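Long-range contacts in aeromonas extracellular serine protease (PDB 3WQB), which cleaves peptide bonds after paired basic residues, one of them lysine, and is a probable secreted virulence factor that attacks host plasma proteins: residues Trp254-Asn262 against Gly334-Thr342; Val273-Ala281 against Phe408-Ile417. The protein carries 1 engineered substitution. All coordinates share one frame; numbering follows the deposited sequence.

Contact 1: Trp254-Asn262 against Gly334-Thr342. Engineered in segment 334-342: A336 (natural residue Ser).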
ATOM      1  N   TRP A 254      -7.982   1.966  -7.075  1.00  9.29           N
ATOM      2  CA  TRP A 254      -8.948   1.418  -6.110  1.00  9.78           C
ATOM      3  C   TRP A 254      -8.355   1.369  -4.709  1.00  9.05           C
ATOM      4  O   TRP A 254      -9.081   1.551  -3.726  1.00  9.64           O
ATOM      5  CB  TRP A 254      -9.453   0.039  -6.553  1.00  9.95           C
ATOM      6  CG  TRP A 254      -9.799   0.060  -8.009  1.00  9.90           C
ATOM      7  CD1 TRP A 254      -9.153  -0.599  -9.011  1.00 10.27           C
ATOM      8  CD2 TRP A 254     -10.803   0.875  -8.643  1.00 10.73           C
ATOM      9  NE1 TRP A 254      -9.723  -0.285 -10.231  1.00 11.06           N
ATOM     10  CE2 TRP A 254     -10.728   0.626 -10.031  1.00 11.26           C
ATOM     11  CE3 TRP A 254     -11.774   1.777  -8.165  1.00 11.02           C
ATOM     12  CZ2 TRP A 254     -11.584   1.253 -10.955  1.00 11.95           C
ATOM     13  CZ3 TRP A 254     -12.637   2.386  -9.087  1.00 11.59           C
ATOM     14  CH2 TRP A 254     -12.526   2.125 -10.458  1.00 12.15           C
ATOM     15  N   ASN A 255      -7.037   1.173  -4.607  1.00  8.96           N
ATOM     16  CA  ASN A 255      -6.361   1.248  -3.324  1.00  8.89           C
ATOM     17  C   ASN A 255      -6.171   2.686  -2.891  1.00  8.82           C
ATOM     18  O   ASN A 255      -5.622   3.498  -3.654  1.00 10.69           O
ATOM     19  CB  ASN A 255      -4.990   0.587  -3.420  1.00  8.71           C
ATOM     20  CG  ASN A 255      -5.055  -0.905  -3.302  1.00  8.77           C
ATOM     21  OD1 ASN A 255      -5.893  -1.433  -2.573  1.00 10.45           O
ATOM     22  ND2 ASN A 255      -4.160  -1.607  -4.005  1.00  9.95           N
ATOM     23  N   LEU A 256      -6.630   2.993  -1.678  1.00  9.04           N
ATOM     24  CA  LEU A 256      -6.295   4.242  -1.015  1.00  8.94           C
ATOM     25  C   LEU A 256      -4.991   3.980  -0.261  1.00  8.66           C
ATOM     26  O   LEU A 256      -4.988   3.269   0.752  1.00  8.97           O
ATOM     27  CB  LEU A 256      -7.422   4.645  -0.053  1.00  9.21           C
ATOM     28  CG  LEU A 256      -7.413   6.072   0.516  1.00  9.54           C
ATOM     29  CD1 LEU A 256      -8.733   6.394   1.192  1.00 10.94           C
ATOM     30  CD2 LEU A 256      -6.260   6.259   1.494  1.00 10.10           C
ATOM     31  N   VAL A 257      -3.895   4.533  -0.770  1.00  8.04           N
ATOM     32  CA  VAL A 257      -2.558   4.231  -0.246  1.00  8.58           C
ATOM     33  C   VAL A 257      -2.167   5.236   0.835  1.00  8.77           C
ATOM     34  O   VAL A 257      -2.322   6.445   0.649  1.00  8.90           O
ATOM     35  CB  VAL A 257      -1.508   4.175  -1.373  1.00  8.22           C
ATOM     36  CG1 VAL A 257      -0.165   3.742  -0.823  1.00  9.23           C
ATOM     37  CG2 VAL A 257      -1.932   3.198  -2.469  1.00  9.45           C
ATOM     38  N   VAL A 258      -1.678   4.730   1.974  1.00  8.74           N
ATOM     39  CA  VAL A 258      -1.393   5.595   3.124  1.00  9.34           C
ATOM     40  C   VAL A 258       0.034   5.507   3.619  1.00  8.96           C
ATOM     41  O   VAL A 258       0.617   4.421   3.687  1.00  9.22           O
ATOM     42  CB  VAL A 258      -2.371   5.357   4.304  1.00  9.92           C
ATOM     43  CG1 VAL A 258      -3.796   5.607   3.871  1.00 11.56           C
ATOM     44  CG2 VAL A 258      -2.233   3.963   4.868  1.00 10.93           C
ATOM     45  N   SER A 259       0.576   6.666   3.964  1.00  8.92           N
ATOM     46  CA  SER A 259       1.858   6.744   4.650  1.00  8.99           C
ATOM     47  C   SER A 259       1.651   6.852   6.167  1.00  8.57           C
ATOM     48  O   SER A 259       0.545   7.129   6.643  1.00  9.50           O
ATOM     49  CB  SER A 259       2.643   7.940   4.140  1.00  9.46           C
ATOM     50  OG  SER A 259       1.977   9.157   4.434  1.00 10.27           O
ATOM     51  N   ALA A 260       2.728   6.631   6.921  1.00  8.73           N
ATOM     52  CA  ALA A 260       2.654   6.610   8.371  1.00  9.46           C
ATOM     53  C   ALA A 260       3.244   7.876   8.978  1.00  9.47           C
ATOM     54  O   ALA A 260       4.312   8.362   8.556  1.00  9.67           O
ATOM     55  CB  ALA A 260       3.392   5.404   8.917  1.00  9.93           C
ATOM     56  N   LEU A 261       2.551   8.367  10.004  1.00  9.99           N
ATOM     57  CA  LEU A 261       2.949   9.535  10.792  1.00 11.01           C
ATOM     58  C   LEU A 261       3.291   9.101  12.216  1.00 10.68           C
ATOM     59  O   LEU A 261       2.650   8.204  12.769  1.00 10.24           O
ATOM     60  CB  LEU A 261       1.773  10.528  10.849  1.00 12.14           C
ATOM     61  CG  LEU A 261       2.052  11.872  11.527  1.00 14.18           C
ATOM     62  CD1 LEU A 261       2.084  12.979  10.482  1.00 17.74           C
ATOM     63  CD2 LEU A 261       1.018  12.165  12.612  1.00 17.96           C
ATOM     64  N   ASN A 262       4.303   9.738  12.807  1.00 10.34           N
ATOM     65  CA  ASN A 262       4.643   9.452  14.207  1.00 10.61           C
ATOM     66  C   ASN A 262       4.010  10.433  15.192  1.00 10.56           C
ATOM     67  O   ASN A 262       3.321  11.384  14.795  1.00 10.61           O
ATOM     68  CB  ASN A 262       6.154   9.306  14.418  1.00 10.97           C
ATOM     69  CG  ASN A 262       6.913  10.603  14.245  1.00 10.75           C
ATOM     70  OD1 ASN A 262       6.383  11.692  14.468  1.00 12.24           O
ATOM     71  ND2 ASN A 262       8.189  10.485  13.896  1.00 12.54           N
ATOM     72  N   GLY A 334       4.224   0.879  11.773  1.00  9.77           N
ATOM     73  CA  GLY A 334       4.340   0.719  10.338  1.00  9.86           C
ATOM     74  C   GLY A 334       3.226   1.359   9.543  1.00  9.79           C
ATOM     75  O   GLY A 334       2.234   1.861  10.091  1.00  9.82           O
ATOM     76  N   THR A 335       3.402   1.348   8.230  1.00  9.54           N
ATOM     77  CA  THR A 335       2.274   1.660   7.375  1.00  8.95           C
ATOM     78  C   THR A 335       1.177   0.614   7.586  1.00  9.33           C
ATOM     79  O   THR A 335       0.013   0.874   7.273  1.00  9.67           O
ATOM     80  CB  THR A 335       2.669   1.860   5.902  1.00  9.14           C
ATOM     81  OG1 THR A 335       3.389   0.716   5.419  1.00  9.74           O
ATOM     82  CG2 THR A 335       3.497   3.122   5.738  1.00  9.85           C
ATOM     83  N   ALA A 336       1.529  -0.540   8.166  1.00  9.30           N
ATOM     84  CA  ALA A 336       0.499  -1.517   8.582  1.00  9.21           C
ATOM     85  C   ALA A 336      -0.372  -1.041   9.727  1.00  8.94           C
ATOM     86  O   ALA A 336      -1.392  -1.672  10.003  1.00  9.14           O
ATOM     87  CB  ALA A 336       1.091  -2.829   8.974  1.00 10.01           C
ATOM     88  N   SER A 337       0.044   0.024  10.415  1.00  8.88           N
ATOM     89  CA  SER A 337      -0.777   0.694  11.429  1.00  9.13           C
ATOM     90  C   SER A 337      -1.493   1.918  10.867  1.00  9.33           C
ATOM     91  O   SER A 337      -2.603   2.231  11.274  1.00  9.19           O
ATOM     92  CB  SER A 337       0.090   1.087  12.624  1.00  9.57           C
ATOM     93  OG  SER A 337       0.444  -0.065  13.370  1.00  9.94           O
ATOM     94  N   ALA A 338      -0.853   2.611   9.927  1.00  8.83           N
ATOM     95  CA  ALA A 338      -1.506   3.713   9.225  1.00  8.86           C
ATOM     96  C   ALA A 338      -2.738   3.216   8.469  1.00  8.77           C
ATOM     97  O   ALA A 338      -3.755   3.911   8.386  1.00  9.37           O
ATOM     98  CB  ALA A 338      -0.539   4.383   8.287  1.00  9.16           C
ATOM     99  N   THR A 339      -2.634   1.996   7.946  1.00  8.19           N
ATOM    100  CA  THR A 339      -3.708   1.395   7.170  1.00  8.63           C
ATOM    101  C   THR A 339      -4.977   1.191   8.017  1.00  8.67           C
ATOM    102  O   THR A 339      -6.029   1.711   7.638  1.00  8.63           O
ATOM    103  CB  THR A 339      -3.201   0.116   6.448  1.00  8.86           C
ATOM    104  OG1 THR A 339      -2.143   0.485   5.553  1.00 10.02           O
ATOM    105  CG2 THR A 339      -4.304  -0.533   5.644  1.00  9.78           C
ATOM    106  N   PRO A 340      -4.888   0.484   9.176  1.00  8.70           N
ATOM    107  CA  PRO A 340      -6.099   0.351  10.008  1.00  8.80           C
ATOM    108  C   PRO A 340      -6.541   1.669  10.641  1.00  9.22           C
ATOM    109  O   PRO A 340      -7.716   1.831  10.934  1.00  9.48           O
ATOM    110  CB  PRO A 340      -5.691  -0.673  11.082  1.00  8.76           C
ATOM    111  CG  PRO A 340      -4.190  -0.624  11.112  1.00  8.67           C
ATOM    112  CD  PRO A 340      -3.817  -0.405   9.657  1.00  8.71           C
ATOM    113  N   SER A 341      -5.612   2.596  10.850  1.00  8.77           N
ATOM    114  CA  SER A 341      -6.011   3.941  11.280  1.00  9.04           C
ATOM    115  C   SER A 341      -6.964   4.580  10.271  1.00  9.48           C
ATOM    116  O   SER A 341      -7.955   5.196  10.647  1.00  9.63           O
ATOM    117  CB  SER A 341      -4.786   4.816  11.528  1.00  9.39           C
ATOM    118  OG  SER A 341      -4.039   4.323  12.626  1.00 10.07           O
ATOM    119  N   THR A 342      -6.658   4.394   8.994  1.00  9.60           N
ATOM    120  CA  THR A 342      -7.485   4.889   7.905  1.00  9.69           C
ATOM    121  C   THR A 342      -8.763   4.060   7.739  1.00  9.69           C
ATOM    122  O   THR A 342      -9.832   4.625   7.523  1.00  9.85           O
ATOM    123  CB  THR A 342      -6.663   4.938   6.604  1.00  9.65           C
ATOM    124  OG1 THR A 342      -5.490   5.732   6.833  1.00  9.68           O
ATOM    125  CG2 THR A 342      -7.458   5.532   5.455  1.00 10.69           C
TER
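V258 and A260 of strand 255-261 lie against T335, A338, T339 and T342 of the helix beginning at T335. The flat groups in this interface are helix carbonyls. T335 O takes T339 N from one face of its plane and T339 OG1 from the opposite face, the hydroxyl bond being 2.8 Å. A338 O is gripped the same way by T342 N and T342 OG1. Such doubled acceptance satisfies two buried threonine hydroxyls within the helix itself. This is the subtilisin fold: helix 335-352 packs on the central parallel sheet. The axis of its first turns, 335-342, passes 6.8 Å from that of strand 255-261, at 114° between their directions. A336, engineered from serine, sits in the first turn at the predicted charge-relay position. Its CB points away from the strand. G334 is at the N-cap position, and its O receives both S337 N and A338 N.

No hydrogen bond joins the two segments, so the contact rests on methyl groups. V258 has the largest share. Its CG1 lies anti to the carbonyl carbon (chi1 -59°) and meets T342 OG1 at 3.4 Å, the two side chains running past each other in opposite directions. CG2 takes the other branch, to T339 OG1 at 3.5 Å and to A338 CB at 3.8 Å. V258 and T339 meet at about a right angle. T335 CG2 lies 3.8 Å from V258 O and touches A260 CB. A basic side chain of another protein's chain packs on T335 and A336. The A338 methyl points toward the strand, and its CB stops 3.4 Å from S259 O.

Contact 2: Val273-Ala281 against Phe408-Ile417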
ATOM      1  N   VAL A 273       6.993   6.758   0.598  1.00  9.40           N
ATOM      2  CA  VAL A 273       6.301   7.975   0.176  1.00 10.14           C
ATOM      3  C   VAL A 273       6.280   8.015  -1.338  1.00  9.36           C
ATOM      4  O   VAL A 273       7.016   7.274  -1.992  1.00  9.70           O
ATOM      5  CB  VAL A 273       6.982   9.267   0.726  1.00  9.63           C
ATOM      6  CG1 VAL A 273       7.002   9.257   2.253  1.00 10.87           C
ATOM      7  CG2 VAL A 273       8.400   9.461   0.168  1.00 11.12           C
ATOM      8  N   GLY A 274       5.419   8.859  -1.902  1.00  8.95           N
ATOM      9  CA  GLY A 274       5.329   8.982  -3.356  1.00  9.21           C
ATOM     10  C   GLY A 274       4.071   9.705  -3.793  1.00  9.18           C
ATOM     11  O   GLY A 274       3.215  10.048  -2.976  1.00  9.17           O
ATOM     12  N   SER A 275       3.970   9.947  -5.095  1.00  9.13           N
ATOM     13  CA  SER A 275       2.851  10.715  -5.647  1.00  9.15           C
ATOM     14  C   SER A 275       1.504  10.020  -5.511  1.00  8.84           C
ATOM     15  O   SER A 275       0.450  10.653  -5.678  1.00  9.38           O
ATOM     16  CB  SER A 275       3.108  11.065  -7.104  1.00  9.06           C
ATOM     17  OG  SER A 275       3.213   9.902  -7.904  1.00 10.21           O
ATOM     18  N   ASN A 276       1.546   8.717  -5.227  1.00  8.75           N
ATOM     19  CA  ASN A 276       0.331   7.919  -5.046  1.00  9.10           C
ATOM     20  C   ASN A 276      -0.156   7.792  -3.614  1.00  9.30           C
ATOM     21  O   ASN A 276      -1.166   7.149  -3.382  1.00  9.55           O
ATOM     22  CB  ASN A 276       0.492   6.530  -5.660  1.00  9.49           C
ATOM     23  CG  ASN A 276       1.621   5.742  -5.050  1.00  9.54           C
ATOM     24  OD1 ASN A 276       2.669   6.292  -4.706  1.00  9.76           O
ATOM     25  ND2 ASN A 276       1.434   4.432  -4.957  1.00  9.55           N
ATOM     26  N   ILE A 277       0.523   8.430  -2.667  1.00  8.85           N
ATOM     27  CA  ILE A 277       0.001   8.534  -1.295  1.00  8.62           C
ATOM     28  C   ILE A 277      -1.261   9.391  -1.341  1.00  8.55           C
ATOM     29  O   ILE A 277      -1.275  10.446  -1.980  1.00  9.28           O
ATOM     30  CB  ILE A 277       1.041   9.156  -0.334  1.00  8.50           C
ATOM     31  CG1 ILE A 277       2.322   8.310  -0.289  1.00  8.77           C
ATOM     32  CG2 ILE A 277       0.463   9.342   1.075  1.00  9.49           C
ATOM     33  CD1 ILE A 277       2.130   6.843   0.137  1.00  9.16           C
ATOM     34  N   PHE A 278      -2.321   8.933  -0.682  1.00  8.55           N
ATOM     35  CA  PHE A 278      -3.551   9.708  -0.597  1.00  8.67           C
ATOM     36  C   PHE A 278      -3.643  10.472   0.722  1.00  8.09           C
ATOM     37  O   PHE A 278      -4.011  11.653   0.738  1.00  8.89           O
ATOM     38  CB  PHE A 278      -4.778   8.807  -0.794  1.00  8.69           C
ATOM     39  CG  PHE A 278      -6.046   9.568  -1.072  1.00  8.98           C
ATOM     40  CD1 PHE A 278      -6.317  10.014  -2.357  1.00 10.63           C
ATOM     41  CD2 PHE A 278      -6.948   9.866  -0.052  1.00 10.40           C
ATOM     42  CE1 PHE A 278      -7.475  10.737  -2.629  1.00 11.52           C
ATOM     43  CE2 PHE A 278      -8.119  10.589  -0.321  1.00 11.06           C
ATOM     44  CZ  PHE A 278      -8.365  11.031  -1.608  1.00 12.42           C
ATOM     45  N   LEU A 279      -3.289   9.806   1.822  1.00  9.13           N
ATOM     46  CA  LEU A 279      -3.361  10.384   3.161  1.00  9.93           C
ATOM     47  C   LEU A 279      -2.218   9.863   4.023  1.00  9.52           C
ATOM     48  O   LEU A 279      -1.660   8.777   3.769  1.00  9.54           O
ATOM     49  CB  LEU A 279      -4.692  10.019   3.840  1.00 11.23           C
ATOM     50  CG  LEU A 279      -5.985  10.598   3.286  1.00 12.45           C
ATOM     51  CD1 LEU A 279      -7.144   9.772   3.768  1.00 12.65           C
ATOM     52  CD2 LEU A 279      -6.131  12.063   3.686  1.00 14.35           C
ATOM     53  N   SER A 280      -1.909  10.638   5.057  1.00  9.78           N
ATOM     54  CA  SER A 280      -1.075  10.212   6.171  1.00  9.91           C
ATOM     55  C   SER A 280      -1.973   9.785   7.329  1.00  9.28           C
ATOM     56  O   SER A 280      -2.986  10.432   7.622  1.00  9.55           O
ATOM     57  CB  SER A 280      -0.204  11.388   6.615  1.00 10.46           C
ATOM     58  OG  SER A 280       0.601  11.078   7.749  1.00 13.40           O
ATOM     59  N   ALA A 281      -1.612   8.693   7.992  1.00  9.23           N
ATOM     60  CA  ALA A 281      -2.302   8.299   9.205  1.00  9.03           C
ATOM     61  C   ALA A 281      -1.305   7.778  10.218  1.00  9.61           C
ATOM     62  O   ALA A 281      -0.143   7.560   9.900  1.00  9.69           O
ATOM     63  CB  ALA A 281      -3.418   7.283   8.889  1.00  9.09           C
ATOM     64  N   PHE A 408      -0.902  19.253  -1.472  1.00  9.85           N
ATOM     65  CA  PHE A 408      -0.503  17.853  -1.597  1.00  9.41           C
ATOM     66  C   PHE A 408       0.997  17.717  -1.406  1.00  9.84           C
ATOM     67  O   PHE A 408       1.761  18.583  -1.834  1.00 11.01           O
ATOM     68  CB  PHE A 408      -0.893  17.304  -2.981  1.00  9.90           C
ATOM     69  CG  PHE A 408      -0.567  15.844  -3.159  1.00  9.92           C
ATOM     70  CD1 PHE A 408      -1.441  14.872  -2.680  1.00  9.83           C
ATOM     71  CD2 PHE A 408       0.615  15.438  -3.781  1.00 10.34           C
ATOM     72  CE1 PHE A 408      -1.148  13.513  -2.807  1.00 10.90           C
ATOM     73  CE2 PHE A 408       0.922  14.072  -3.919  1.00 10.60           C
ATOM     74  CZ  PHE A 408       0.033  13.110  -3.424  1.00 10.71           C
ATOM     75  N   SER A 409       1.407  16.619  -0.773  1.00  9.78           N
ATOM     76  CA  SER A 409       2.821  16.258  -0.716  1.00  9.49           C
ATOM     77  C   SER A 409       2.959  14.744  -0.914  1.00  9.29           C
ATOM     78  O   SER A 409       2.070  13.985  -0.528  1.00  9.71           O
ATOM     79  CB  SER A 409       3.439  16.698   0.611  1.00 10.20           C
ATOM     80  OG  SER A 409       2.844  16.014   1.708  1.00 11.23           O
ATOM     81  N   PRO A 410       4.070  14.294  -1.517  1.00  8.83           N
ATOM     82  CA  PRO A 410       4.252  12.848  -1.629  1.00  8.99           C
ATOM     83  C   PRO A 410       4.468  12.180  -0.266  1.00  9.15           C
ATOM     84  O   PRO A 410       4.232  10.983  -0.129  1.00  9.42           O
ATOM     85  CB  PRO A 410       5.502  12.713  -2.513  1.00  9.05           C
ATOM     86  CG  PRO A 410       6.217  14.011  -2.336  1.00  9.64           C
ATOM     87  CD  PRO A 410       5.145  15.031  -2.214  1.00  9.29           C
ATOM     88  N   THR A 411       4.906  12.943   0.737  1.00  9.46           N
ATOM     89  CA  THR A 411       5.092  12.371   2.068  1.00 10.12           C
ATOM     90  C   THR A 411       3.761  12.125   2.788  1.00  9.94           C
ATOM     91  O   THR A 411       3.556  11.050   3.366  1.00 10.28           O
ATOM     92  CB  THR A 411       6.034  13.245   2.919  1.00  9.32           C
ATOM     93  OG1 THR A 411       7.316  13.281   2.291  1.00 10.93           O
ATOM     94  CG2 THR A 411       6.174  12.683   4.322  1.00 10.43           C
ATOM     95  N   TYR A 412       2.876  13.117   2.766  1.00  9.61           N
ATOM     96  CA  TYR A 412       1.657  13.084   3.571  1.00  9.38           C
ATOM     97  C   TYR A 412       0.375  12.966   2.747  1.00  9.21           C
ATOM     98  O   TYR A 412      -0.720  12.973   3.309  1.00 10.16           O
ATOM     99  CB  TYR A 412       1.600  14.333   4.473  1.00  9.78           C
ATOM    100  CG  TYR A 412       2.818  14.483   5.346  1.00  9.84           C
ATOM    101  CD1 TYR A 412       3.011  13.648   6.442  1.00  9.88           C
ATOM    102  CD2 TYR A 412       3.782  15.442   5.067  1.00 11.16           C
ATOM    103  CE1 TYR A 412       4.129  13.763   7.236  1.00 11.34           C
ATOM    104  CE2 TYR A 412       4.909  15.568   5.855  1.00 11.45           C
ATOM    105  CZ  TYR A 412       5.072  14.720   6.944  1.00 10.19           C
ATOM    106  OH  TYR A 412       6.183  14.825   7.748  1.00 11.14           O
ATOM    107  N   GLY A 413       0.507  12.868   1.423  1.00  9.13           N
ATOM    108  CA  GLY A 413      -0.663  12.942   0.555  1.00  8.92           C
ATOM    109  C   GLY A 413      -1.351  14.288   0.753  1.00  8.83           C
ATOM    110  O   GLY A 413      -0.703  15.344   0.774  1.00  9.92           O
ATOM    111  N   PHE A 414      -2.672  14.248   0.906  1.00  9.32           N
ATOM    112  CA  PHE A 414      -3.445  15.450   1.196  1.00  9.59           C
ATOM    113  C   PHE A 414      -3.306  15.903   2.650  1.00  9.76           C
ATOM    114  O   PHE A 414      -3.728  17.007   3.003  1.00 10.66           O
ATOM    115  CB  PHE A 414      -4.912  15.254   0.794  1.00 10.27           C
ATOM    116  CG  PHE A 414      -5.084  15.085  -0.683  1.00 10.25           C
ATOM    117  CD1 PHE A 414      -5.356  13.833  -1.235  1.00 11.06           C
ATOM    118  CD2 PHE A 414      -4.892  16.169  -1.538  1.00 10.65           C
ATOM    119  CE1 PHE A 414      -5.470  13.677  -2.615  1.00 11.47           C
ATOM    120  CE2 PHE A 414      -4.993  16.022  -2.913  1.00 12.08           C
ATOM    121  CZ  PHE A 414      -5.283  14.778  -3.452  1.00 11.99           C
ATOM    122  N   GLY A 415      -2.682  15.064   3.476  1.00  9.79           N
ATOM    123  CA  GLY A 415      -2.412  15.410   4.861  1.00  9.69           C
ATOM    124  C   GLY A 415      -2.821  14.346   5.854  1.00  9.50           C
ATOM    125  O   GLY A 415      -3.242  13.241   5.487  1.00  9.53           O
ATOM    126  N   LEU A 416      -2.692  14.693   7.131  1.00  8.82           N
ATOM    127  CA  LEU A 416      -3.081  13.797   8.205  1.00  9.38           C
ATOM    128  C   LEU A 416      -4.597  13.783   8.379  1.00  9.26           C
ATOM    129  O   LEU A 416      -5.237  14.831   8.457  1.00 10.40           O
ATOM    130  CB  LEU A 416      -2.401  14.221   9.506  1.00  9.41           C
ATOM    131  CG  LEU A 416      -2.837  13.559  10.812  1.00  9.55           C
ATOM    132  CD1 LEU A 416      -2.556  12.067  10.795  1.00 10.07           C
ATOM    133  CD2 LEU A 416      -2.173  14.232  12.005  1.00 12.14           C
ATOM    134  N   ILE A 417      -5.163  12.587   8.453  1.00  9.14           N
ATOM    135  CA  ILE A 417      -6.600  12.427   8.675  1.00  9.63           C
ATOM    136  C   ILE A 417      -7.105  13.301   9.827  1.00  9.61           C
ATOM    137  O   ILE A 417      -6.499  13.342  10.904  1.00 10.36           O
ATOM    138  CB  ILE A 417      -6.933  10.963   8.952  1.00  9.70           C
ATOM    139  CG1 ILE A 417      -6.697  10.137   7.682  1.00 10.96           C
ATOM    140  CG2 ILE A 417      -8.370  10.813   9.448  1.00 11.67           C
ATOM    141  CD1 ILE A 417      -6.890   8.638   7.868  1.00 12.83           C
TER
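F278 and F414 form a T-shaped pair across this contact. The edge of F414 is turned to the face of F278, with ring centroids 5.1 Å apart and planes at 73°. F414 CD1 stands over the centre of the F278 ring. F408 in turn lays its CD1 over a face of F414, which joins the three rings in one cluster. The F408 side chain is extended, with CG opposite the backbone N across chi1 (-177°). This carries the ring edge to I277 O, which lies near the ring plane, 3.2 Å from F408 CE1.

Y412 is turned differently. T411 CG2 sits over one face of its ring, and S280 CB lies at the edge. The Y412 hydroxyl is held by D373, beyond these segments. At the far end L279 CD1 meets I417 CG1 at 4.0 Å, the two side chains at about a right angle, and I417 CD1 touches A281 CB.

The loop 408-417 lies beside strand 277-282, an edge strand of the central subtilisin sheet, and bonds to it at scattered points. F414 N bonds F278 O at 2.9 Å, almost straight at 177°, but from above the carbonyl plane. S280 uses both its polar backbone atoms: its N gives to G415 O, and its O receives I417 N at 3.2 Å. In the loop before the strand, G274 N bonds P410 O. A type II' turn from Y412 to G415 places G413 CA close beside F278 O, a position where its positive phi suits glycine. S275 and I277 also bond L534 and N536, residues of the P-domain range.

All the touching residues are buried. The four backbone bonds give buried N-H and C=O groups partners, three of them at the sheet edge and one in the loop before it.

From the N terminus the segments come as 254-262, 273-281, 334-342 and 408-417, so the two contacts cross. Contact 1 closes a loop of 71 residues. Contact 2 closes one of 126 that starts inside it and ends beyond it. The part shared by the two loops holds one calcium site and the disulfide C301-C326. Strands 255-261 and 277-282 are neighbours in the parallel sheet, where L261 N probably bonds A281 O. S259 OG probably bonds T411 O, and T342 OG1 packs on A281 CB. Contact 1 thus fixes the helix bearing the predicted charge-relay position to the sheet. Contact 2 ties an edge strand of the sheet to the loop before helix 419-426.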